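PDB 3LP5: putative cell surface hydrolase from Lactobacillus plantarum, which is a putative cell-surface hydrolase of the alpha/beta-hydrolase clan, whose substrate and exact reaction are not established. Local coordinates for residues A[17-22]-A[210-215]; A[79-84]-A[117-122]; A[153-158]-A[192-197]. All coordinates share one frame; numbering follows the deposited sequence.

Contact 1 of 3, residues A[17-22]-A[210-215]; sequences QNRFDS and ANTAHS
Arg19 of helix 17-30 reaches into the loop at Ala210 to Ser215, a polar contact of side chain with backbone that joins the first helix of the chain to the connection between strand 201-206 and helix 217-231. Arg19 NH2 donates to Thr212 O at 2.6 Å, with an N-H...O angle of 155°. Thr212 O lies close to the guanidinium plane, whereas the donor approaches from above the carbonyl plane rather than on a lone pair. The same NH2 has a weak hydrogen bond to Gly209 O, and NH1 another weak one to Asn220 OD1. With CG anti to the backbone N (chi1 -171°), the chain runs past Ser215, whose CB sits 3.5 Å from Arg19 CG; then a bend at chi3 swings the guanidinium across so that one face lies over Ser215 CA and the opposite face meets Ala210 O. In alpha/beta hydrolases the loop after the last strand usually carries the catalytic histidine; His214 sits there, a role only inferred. Arg19 packs on His105, beside Ser106 of the probable nucleophile elbow. An alanine here would remove the donor to Thr212 O and is likely to leave a gap beside Ser215. Thr212 OG1 is itself hydrogen-bonded to Gly209 O. A water molecule bridges the backbones, 3.2 Å from Arg19 N and 2.7 Å from Ala213 O. Arg19 NE, buried here, has no partner in the model.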
loop_
_atom_site.group_PDB
_atom_site.type_symbol
_atom_site.label_atom_id
_atom_site.label_comp_id
_atom_site.label_asym_id
_atom_site.label_seq_id
_atom_site.Cartn_x
_atom_site.Cartn_y
_atom_site.Cartn_z
ATOM N N GLN A 17 4.641 3.381 -12.201
ATOM C CA GLN A 17 3.224 3.423 -12.681
ATOM C C GLN A 17 2.778 2.221 -13.567
ATOM O O GLN A 17 1.663 1.713 -13.403
ATOM C CB GLN A 17 2.853 4.760 -13.369
ATOM C CG GLN A 17 1.342 5.083 -13.435
ATOM C CD GLN A 17 0.724 5.196 -12.032
ATOM O OE1 GLN A 17 1.215 5.958 -11.173
ATOM N NE2 GLN A 17 -0.330 4.396 -11.772
ATOM N N ASN A 18 3.610 1.808 -14.518
ATOM C CA ASN A 18 3.274 0.668 -15.374
ATOM C C ASN A 18 2.990 -0.601 -14.536
ATOM O O ASN A 18 1.966 -1.295 -14.782
ATOM C CB ASN A 18 4.361 0.399 -16.452
ATOM C CG ASN A 18 4.141 1.220 -17.773
ATOM O OD1 ASN A 18 5.074 1.376 -18.621
ATOM N ND2 ASN A 18 2.917 1.723 -17.959
ATOM N N ARG A 19 3.877 -0.897 -13.562
ATOM C CA ARG A 19 3.668 -2.022 -12.666
ATOM C C ARG A 19 2.328 -1.892 -11.939
ATOM O O ARG A 19 1.499 -2.819 -11.959
ATOM C CB ARG A 19 4.795 -2.190 -11.649
ATOM C CG ARG A 19 4.633 -3.495 -10.901
ATOM C CD ARG A 19 5.430 -3.594 -9.602
ATOM N NE ARG A 19 6.883 -3.573 -9.797
ATOM C CZ ARG A 19 7.622 -4.656 -9.975
ATOM N NH1 ARG A 19 7.081 -5.877 -10.011
ATOM N NH2 ARG A 19 8.910 -4.529 -10.136
ATOM N N PHE A 20 2.109 -0.751 -11.291
ATOM C CA PHE A 20 0.807 -0.508 -10.615
ATOM C C PHE A 20 -0.413 -0.799 -11.506
ATOM O O PHE A 20 -1.305 -1.565 -11.102
ATOM C CB PHE A 20 0.752 0.896 -10.040
ATOM C CG PHE A 20 -0.433 1.159 -9.135
ATOM C CD1 PHE A 20 -0.428 0.715 -7.806
ATOM C CD2 PHE A 20 -1.529 1.863 -9.614
ATOM C CE1 PHE A 20 -1.486 0.991 -6.952
ATOM C CE2 PHE A 20 -2.639 2.161 -8.805
ATOM C CZ PHE A 20 -2.628 1.724 -7.441
ATOM N N ASP A 21 -0.455 -0.209 -12.700
ATOM C CA ASP A 21 -1.583 -0.364 -13.612
ATOM C C ASP A 21 -1.744 -1.839 -14.024
ATOM O O ASP A 21 -2.850 -2.349 -14.098
ATOM C CB ASP A 21 -1.376 0.488 -14.867
ATOM C CG ASP A 21 -1.541 2.026 -14.584
ATOM O OD1 ASP A 21 -1.710 2.435 -13.399
ATOM O OD2 ASP A 21 -1.515 2.819 -15.559
ATOM N N SER A 22 -0.630 -2.502 -14.275
ATOM C CA SER A 22 -0.655 -3.908 -14.588
ATOM C C SER A 22 -1.219 -4.736 -13.452
ATOM O O SER A 22 -2.038 -5.636 -13.703
ATOM C CB SER A 22 0.741 -4.411 -14.935
ATOM O OG SER A 22 1.122 -3.845 -16.177
ATOM N N ALA A 210 10.812 -7.455 -6.907
ATOM C CA ALA A 210 9.747 -6.516 -6.490
ATOM C C ALA A 210 10.287 -5.123 -6.205
ATOM O O ALA A 210 9.528 -4.158 -6.263
ATOM C CB ALA A 210 8.902 -7.031 -5.289
ATOM N N ASN A 211 11.599 -4.991 -5.973
ATOM C CA ASN A 211 12.182 -3.670 -5.660
ATOM C C ASN A 211 12.445 -2.814 -6.916
ATOM O O ASN A 211 12.806 -1.647 -6.780
ATOM C CB ASN A 211 13.530 -3.821 -4.924
ATOM C CG ASN A 211 13.366 -4.335 -3.493
ATOM O OD1 ASN A 211 12.253 -4.501 -3.000
ATOM N ND2 ASN A 211 14.493 -4.652 -2.853
ATOM N N THR A 212 12.360 -3.428 -8.118
ATOM C CA THR A 212 12.684 -2.715 -9.348
ATOM C C THR A 212 11.459 -1.958 -9.780
ATOM O O THR A 212 10.325 -2.410 -9.542
ATOM C CB THR A 212 13.063 -3.687 -10.513
ATOM O OG1 THR A 212 11.992 -4.640 -10.686
ATOM C CG2 THR A 212 14.309 -4.434 -10.174
ATOM N N ALA A 213 11.692 -0.819 -10.421
ATOM C CA ALA A 213 10.621 0.017 -10.989
ATOM C C ALA A 213 9.923 -0.685 -12.149
ATOM O O ALA A 213 8.704 -0.738 -12.214
ATOM C CB ALA A 213 11.208 1.346 -11.478
ATOM N N HIS A 214 10.723 -1.204 -13.073
ATOM C CA HIS A 214 10.237 -1.915 -14.259
ATOM C C HIS A 214 9.819 -3.336 -13.893
ATOM O O HIS A 214 10.635 -4.166 -13.528
ATOM C CB HIS A 214 11.343 -1.958 -15.318
ATOM C CG HIS A 214 11.429 -0.721 -16.165
ATOM N ND1 HIS A 214 10.838 0.480 -15.814
ATOM C CD2 HIS A 214 12.071 -0.493 -17.341
ATOM C CE1 HIS A 214 11.105 1.385 -16.748
ATOM N NE2 HIS A 214 11.852 0.823 -17.685
ATOM N N SER A 215 8.558 -3.636 -14.002
ATOM C CA SER A 215 8.072 -4.945 -13.616
ATOM C C SER A 215 8.337 -5.983 -14.704
ATOM O O SER A 215 8.790 -5.653 -15.802
ATOM C CB SER A 215 6.554 -4.842 -13.506
ATOM O OG SER A 215 6.054 -4.289 -14.764
HETATM O O HOH W 1 6.889 0.232 -13.916
#

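Contact 2 of 3, residues A[79-84]-A[117-122]; sequences KQAVWL and ERYLKE
Tyr119, in the segment 117-122, lays its ring against Ala81 and Val82 of helix 74-92, so that the contact joins helices 74-92 and 107-118 of the alpha/beta-hydrolase fold. The contact is small, 109 Å² in all, and mainly apolar. One long side of the ring does the touching: Tyr119 CE2 comes 4.0 Å from Ala81 CB, which lies at the edge of the ring and in its plane, and Tyr119 CD2 stands 3.7 Å from Ala81 O, an oxygen placed obliquely to the ring. At the far end the hydroxyl passes Val82, with Tyr119 OH 3.9 Å from Val82 CG2 and the two side chains running askew to each other. Tyr119 CG is anti to its carbonyl carbon (chi1 -57°), which sends the ring out toward the other helix; Val82 holds CG2 beside its own backbone N, on the side that the ring reaches. A bound sodium ion is about 5 Å from the side chain of Val82.

A second shell surrounds these residues. Arg118 CB lies over one face of the Tyr119 ring, toward its rim, while Asn85, one turn on from Ala81, also touches the tyrosine. Ala81 packs on Leu114, and Leu84 on Phe115, so the same two helices meet further along as well. After Tyr119 the chain turns into a short 3-10 segment, 120-122, and Glu122 returns to helix 74-92 by accepting a hydrogen bond from Asn85 at OE1. That turn is closed by Glu122 N donating to Tyr119 O at 3.0 Å.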
loop_
_atom_site.group_PDB
_atom_site.type_symbol
_atom_site.label_atom_id
_atom_site.label_comp_id
_atom_site.label_asym_id
_atom_site.label_seq_id
_atom_site.Cartn_x
_atom_site.Cartn_y
_atom_site.Cartn_z
ATOM N N LYS A 79 3.403 15.953 1.899
ATOM C CA LYS A 79 2.175 16.485 1.235
ATOM C C LYS A 79 1.214 15.408 0.772
ATOM O O LYS A 79 0.007 15.606 0.834
ATOM C CB LYS A 79 2.533 17.351 -0.001
ATOM C CG LYS A 79 3.393 18.559 0.325
ATOM C CD LYS A 79 3.888 19.253 -0.931
ATOM C CE LYS A 79 5.029 20.245 -0.623
ATOM N NZ LYS A 79 5.112 21.289 -1.704
ATOM N N GLN A 80 1.737 14.312 0.230
ATOM C CA GLN A 80 0.864 13.224 -0.249
ATOM C C GLN A 80 0.072 12.588 0.879
ATOM O O GLN A 80 -1.056 12.142 0.676
ATOM C CB GLN A 80 1.654 12.179 -1.071
ATOM C CG GLN A 80 2.248 12.824 -2.381
ATOM C CD GLN A 80 3.648 12.222 -2.771
ATOM O OE1 GLN A 80 4.188 11.380 -2.065
ATOM N NE2 GLN A 80 4.192 12.636 -3.915
ATOM N N ALA A 81 0.645 12.578 2.074
ATOM C CA ALA A 81 -0.099 12.066 3.243
ATOM C C ALA A 81 -1.250 12.968 3.628
ATOM O O ALA A 81 -2.289 12.472 3.957
ATOM C CB ALA A 81 0.829 11.816 4.418
ATOM N N VAL A 82 -1.081 14.290 3.479
ATOM C CA VAL A 82 -2.172 15.236 3.640
ATOM C C VAL A 82 -3.177 15.108 2.546
ATOM O O VAL A 82 -4.361 15.115 2.816
ATOM C CB VAL A 82 -1.653 16.643 3.664
ATOM C CG1 VAL A 82 -2.814 17.655 3.731
ATOM C CG2 VAL A 82 -0.646 16.822 4.861
ATOM N N TRP A 83 -2.740 15.041 1.284
ATOM C CA TRP A 83 -3.677 14.787 0.201
ATOM C C TRP A 83 -4.465 13.468 0.359
ATOM O O TRP A 83 -5.680 13.383 0.033
ATOM C CB TRP A 83 -2.926 14.814 -1.162
ATOM C CG TRP A 83 -2.404 16.222 -1.519
ATOM C CD1 TRP A 83 -3.017 17.401 -1.277
ATOM C CD2 TRP A 83 -1.193 16.528 -2.245
ATOM N NE1 TRP A 83 -2.218 18.468 -1.742
ATOM C CE2 TRP A 83 -1.104 17.944 -2.353
ATOM C CE3 TRP A 83 -0.175 15.735 -2.837
ATOM C CZ2 TRP A 83 -0.005 18.581 -2.982
ATOM C CZ3 TRP A 83 0.932 16.375 -3.431
ATOM C CH2 TRP A 83 0.990 17.771 -3.539
ATOM N N LEU A 84 -3.791 12.419 0.834
ATOM C CA LEU A 84 -4.483 11.127 1.083
ATOM C C LEU A 84 -5.600 11.298 2.102
ATOM O O LEU A 84 -6.727 10.778 1.954
ATOM C CB LEU A 84 -3.492 10.068 1.617
ATOM C CG LEU A 84 -4.119 8.662 1.934
ATOM C CD1 LEU A 84 -5.034 8.114 0.803
ATOM C CD2 LEU A 84 -3.021 7.637 2.186
ATOM N N GLU A 117 -0.446 6.717 10.918
ATOM C CA GLU A 117 0.174 7.116 12.194
ATOM C C GLU A 117 -0.402 8.445 12.686
ATOM O O GLU A 117 -0.543 8.613 13.893
ATOM C CB GLU A 117 1.690 7.357 12.036
ATOM C CG GLU A 117 2.456 6.114 11.792
ATOM C CD GLU A 117 3.919 6.378 11.542
ATOM O OE1 GLU A 117 4.254 7.452 11.069
ATOM O OE2 GLU A 117 4.748 5.520 11.843
ATOM N N ARG A 118 -0.678 9.378 11.751
ATOM C CA ARG A 118 -1.009 10.771 12.094
ATOM C C ARG A 118 -2.449 11.218 11.837
ATOM O O ARG A 118 -2.981 12.064 12.593
ATOM C CB ARG A 118 -0.048 11.713 11.376
ATOM C CG ARG A 118 1.413 11.417 11.707
ATOM C CD ARG A 118 2.272 12.556 11.261
ATOM N NE ARG A 118 2.315 13.576 12.314
ATOM C CZ ARG A 118 3.052 14.683 12.261
ATOM N NH1 ARG A 118 3.799 14.902 11.183
ATOM N NH2 ARG A 118 3.061 15.557 13.296
ATOM N N TYR A 119 -3.088 10.668 10.792
ATOM C CA TYR A 119 -4.312 11.297 10.287
ATOM C C TYR A 119 -5.545 10.423 10.361
ATOM O O TYR A 119 -6.675 10.923 10.354
ATOM C CB TYR A 119 -4.090 11.771 8.838
ATOM C CG TYR A 119 -2.926 12.733 8.712
ATOM C CD1 TYR A 119 -2.726 13.720 9.664
ATOM C CD2 TYR A 119 -2.009 12.632 7.623
ATOM C CE1 TYR A 119 -1.615 14.588 9.575
ATOM C CE2 TYR A 119 -0.926 13.504 7.529
ATOM C CZ TYR A 119 -0.755 14.473 8.497
ATOM O OH TYR A 119 0.258 15.380 8.384
ATOM N N LEU A 120 -5.363 9.119 10.413
ATOM C CA LEU A 120 -6.573 8.261 10.470
ATOM C C LEU A 120 -7.431 8.521 11.746
ATOM O O LEU A 120 -8.685 8.500 11.669
ATOM C CB LEU A 120 -6.223 6.769 10.301
ATOM C CG LEU A 120 -7.395 5.800 10.527
ATOM C CD1 LEU A 120 -8.398 5.941 9.403
ATOM C CD2 LEU A 120 -6.946 4.356 10.699
ATOM N N LYS A 121 -6.789 8.773 12.890
ATOM C CA LYS A 121 -7.524 9.176 14.120
ATOM C C LYS A 121 -8.500 10.360 13.902
ATOM O O LYS A 121 -9.287 10.611 14.767
ATOM C CB LYS A 121 -6.560 9.544 15.245
ATOM C CG LYS A 121 -5.768 10.840 14.954
ATOM C CD LYS A 121 -4.834 11.122 16.111
ATOM C CE LYS A 121 -3.551 11.840 15.696
ATOM N NZ LYS A 121 -3.160 12.613 16.884
ATOM N N GLU A 122 -8.455 11.077 12.771
ATOM C CA GLU A 122 -9.407 12.177 12.543
ATOM C C GLU A 122 -10.733 11.658 12.060
ATOM O O GLU A 122 -11.693 12.413 12.090
ATOM C CB GLU A 122 -8.900 13.231 11.528
ATOM C CG GLU A 122 -7.620 13.982 11.967
ATOM C CD GLU A 122 -7.012 14.892 10.877
ATOM O OE1 GLU A 122 -7.684 15.260 9.882
ATOM O OE2 GLU A 122 -5.834 15.264 11.043
#

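Contact 3 of 3, residues A[153-158]-A[192-197]; sequences KELYRY and KYIFQD
Tyr156 turns the edge of its ring, not a face, toward the backbone of Tyr193, and beside it Leu155 and Ile194 cross at a slant; these two pairs join the ends of helices 150-157 and 191-195. In the tyrosine pair, Tyr156 CE1 lies 3.4 Å from Tyr193 O, and this oxygen sits in the plane of the ring, so a ring C-H edge faces the carbonyl. CE1 of Tyr156 also comes 4.1 Å from Tyr193 CB. The first torsion of Tyr156 (chi1 -174°) puts CG anti to the backbone N and carries the ring across to the other helix, although its CB does not start in that direction. Tyr193 behaves the other way: its CB points at helix 150-157 while its ring leads off, to meet Tyr190 in a T-shaped stack.

The aliphatic pair is buried. The tip of Ile194, CD1, rests 3.7 Å from Leu155 CB, at the root of the leucine side chain, and meets the branch end Leu155 CD1 at 4.2 Å. Its CG1 arm lies beside its own backbone N and extends over the start of the leucine side chain, while Ile194 CG2 covers the neighbouring Phe195 ring over its centre.

Phe152, one turn before Tyr156, touches Tyr156, Tyr193 and Ile194, and Arg159 forms a cation-pi contact with the Tyr156 ring. Tyr138 packs on Leu155 and Ile194 alike. Helix 191-195 is further held through Ile194 on Glu117 and Phe195 on Thr113 of helix 107-118, and through Lys192 on Phe202 and Glu204 of the edge strand 201-206.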
loop_
_atom_site.group_PDB
_atom_site.type_symbol
_atom_site.label_atom_id
_atom_site.label_comp_id
_atom_site.label_asym_id
_atom_site.label_seq_id
_atom_site.Cartn_x
_atom_site.Cartn_y
_atom_site.Cartn_z
ATOM N N LYS A 153 13.032 8.719 10.122
ATOM C CA LYS A 153 12.945 9.348 11.479
ATOM C C LYS A 153 11.504 9.774 11.747
ATOM O O LYS A 153 11.009 9.566 12.853
ATOM C CB LYS A 153 13.897 10.549 11.591
ATOM C CG LYS A 153 15.384 10.081 11.781
ATOM C CD LYS A 153 16.342 11.302 11.948
ATOM C CE LYS A 153 17.805 10.908 11.762
ATOM N NZ LYS A 153 18.701 12.125 11.836
ATOM N N GLU A 154 10.821 10.295 10.730
ATOM C CA GLU A 154 9.468 10.750 10.918
ATOM C C GLU A 154 8.527 9.543 11.024
ATOM O O GLU A 154 7.717 9.512 11.919
ATOM C CB GLU A 154 9.031 11.693 9.777
ATOM C CG GLU A 154 7.566 12.187 9.933
ATOM C CD GLU A 154 7.018 13.019 8.777
ATOM O OE1 GLU A 154 7.461 12.904 7.593
ATOM O OE2 GLU A 154 6.067 13.754 9.027
ATOM N N LEU A 155 8.639 8.542 10.155
ATOM C CA LEU A 155 7.804 7.317 10.309
ATOM C C LEU A 155 8.055 6.586 11.633
ATOM O O LEU A 155 7.122 6.018 12.192
ATOM C CB LEU A 155 8.024 6.329 9.191
ATOM C CG LEU A 155 7.804 6.915 7.789
ATOM C CD1 LEU A 155 8.272 5.947 6.690
ATOM C CD2 LEU A 155 6.271 7.118 7.623
ATOM N N TYR A 156 9.287 6.621 12.137
ATOM C CA TYR A 156 9.561 5.850 13.367
ATOM C C TYR A 156 9.040 6.647 14.538
ATOM O O TYR A 156 8.436 6.116 15.467
ATOM C CB TYR A 156 11.066 5.671 13.496
ATOM C CG TYR A 156 11.516 4.799 14.618
ATOM C CD1 TYR A 156 11.282 3.426 14.587
ATOM C CD2 TYR A 156 12.214 5.334 15.703
ATOM C CE1 TYR A 156 11.738 2.567 15.634
ATOM C CE2 TYR A 156 12.674 4.494 16.775
ATOM C CZ TYR A 156 12.403 3.111 16.739
ATOM O OH TYR A 156 12.860 2.286 17.790
ATOM N N ARG A 157 9.198 7.961 14.464
ATOM C CA ARG A 157 8.762 8.815 15.573
ATOM C C ARG A 157 7.258 8.711 15.836
ATOM O O ARG A 157 6.804 8.855 16.985
ATOM C CB ARG A 157 9.103 10.293 15.300
ATOM C CG ARG A 157 8.833 11.177 16.550
ATOM C CD ARG A 157 8.664 12.685 16.228
ATOM N NE ARG A 157 7.709 13.410 17.134
ATOM C CZ ARG A 157 7.314 13.082 18.395
ATOM N NH1 ARG A 157 7.762 12.006 19.061
ATOM N NH2 ARG A 157 6.442 13.878 19.020
ATOM N N TYR A 158 6.470 8.519 14.786
ATOM C CA TYR A 158 5.037 8.465 14.998
ATOM C C TYR A 158 4.434 7.059 14.975
ATOM O O TYR A 158 3.199 6.913 14.905
ATOM C CB TYR A 158 4.285 9.381 14.004
ATOM C CG TYR A 158 4.661 10.799 14.227
ATOM C CD1 TYR A 158 4.273 11.439 15.409
ATOM C CD2 TYR A 158 5.471 11.487 13.313
ATOM C CE1 TYR A 158 4.626 12.745 15.655
ATOM C CE2 TYR A 158 5.834 12.808 13.551
ATOM C CZ TYR A 158 5.400 13.412 14.726
ATOM O OH TYR A 158 5.726 14.688 15.020
ATOM N N LYS A 192 10.270 -3.143 9.318
ATOM C CA LYS A 192 10.062 -3.931 10.531
ATOM C C LYS A 192 10.262 -3.111 11.813
ATOM O O LYS A 192 9.620 -3.385 12.833
ATOM C CB LYS A 192 10.959 -5.144 10.535
ATOM C CG LYS A 192 12.383 -4.759 10.859
ATOM C CD LYS A 192 13.493 -5.837 10.550
ATOM C CE LYS A 192 13.028 -7.246 10.691
ATOM N NZ LYS A 192 14.236 -8.174 10.918
ATOM N N TYR A 193 11.117 -2.077 11.785
ATOM C CA TYR A 193 11.284 -1.204 12.968
ATOM C C TYR A 193 10.074 -0.334 13.271
ATOM O O TYR A 193 9.838 0.029 14.428
ATOM C CB TYR A 193 12.543 -0.288 12.845
ATOM C CG TYR A 193 13.782 -1.043 12.464
ATOM C CD1 TYR A 193 14.214 -2.126 13.226
ATOM C CD2 TYR A 193 14.490 -0.708 11.312
ATOM C CE1 TYR A 193 15.329 -2.851 12.864
ATOM C CE2 TYR A 193 15.626 -1.410 10.955
ATOM C CZ TYR A 193 16.031 -2.488 11.733
ATOM O OH TYR A 193 17.146 -3.219 11.380
ATOM N N ILE A 194 9.330 0.001 12.247
ATOM C CA ILE A 194 8.094 0.750 12.376
ATOM C C ILE A 194 6.984 -0.173 12.899
ATOM O O ILE A 194 6.291 0.138 13.862
ATOM C CB ILE A 194 7.723 1.375 11.046
ATOM C CG1 ILE A 194 8.704 2.521 10.743
ATOM C CG2 ILE A 194 6.323 2.074 11.129
ATOM C CD1 ILE A 194 8.968 2.711 9.250
ATOM N N PHE A 195 6.857 -1.347 12.322
ATOM C CA PHE A 195 5.650 -2.156 12.529
ATOM C C PHE A 195 5.725 -3.177 13.665
ATOM O O PHE A 195 4.722 -3.346 14.334
ATOM C CB PHE A 195 5.234 -2.827 11.229
ATOM C CG PHE A 195 4.755 -1.839 10.195
ATOM C CD1 PHE A 195 3.598 -1.103 10.407
ATOM C CD2 PHE A 195 5.462 -1.634 9.030
ATOM C CE1 PHE A 195 3.143 -0.181 9.447
ATOM C CE2 PHE A 195 5.007 -0.719 8.069
ATOM C CZ PHE A 195 3.837 -0.004 8.295
ATOM N N GLN A 196 6.882 -3.817 13.915
ATOM C CA GLN A 196 6.881 -4.979 14.792
ATOM C C GLN A 196 6.543 -4.456 16.207
ATOM O O GLN A 196 7.068 -3.427 16.673
ATOM C CB GLN A 196 8.250 -5.729 14.848
ATOM C CG GLN A 196 8.703 -6.392 13.554
ATOM C CD GLN A 196 10.083 -7.162 13.661
ATOM O OE1 GLN A 196 11.214 -6.609 14.067
ATOM N NE2 GLN A 196 9.999 -8.425 13.279
ATOM N N ASP A 197 5.659 -5.164 16.881
ATOM C CA ASP A 197 5.191 -4.692 18.213
ATOM C C ASP A 197 4.428 -3.352 18.260
ATOM O O ASP A 197 4.140 -2.857 19.341
ATOM C CB ASP A 197 6.306 -4.754 19.252
ATOM C CG ASP A 197 6.531 -6.217 19.775
ATOM O OD1 ASP A 197 6.268 -7.184 19.031
ATOM O OD2 ASP A 197 6.932 -6.415 20.944
#

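Overall arrangement
Contacts 2 and 3 adjoin, whereas contact 1 stands apart. The centres of contacts 2 and 3 are about 16 Å apart, and helix 107-118 links them: Arg118 forms a cation-pi contact with Tyr158 and a long, weak ion pair with Glu154, Arg118 NH1 to Glu154 OE2 being 3.3 Å. Contact 1 has its centre about 25 Å from each of theirs; its nearest atoms are about 10 Å from contact 2 and about 13 Å from contact 3. Contacts 1 and 2 lie on opposite sides of the chain's centre. Arg19's side chain lies near, without touching, Gly104, Ser106 and Gly108 of the probable nucleophile elbow. One sodium ion is about 5 Å from Val82's side chain, another at Gly28, Thr31 and Lys33.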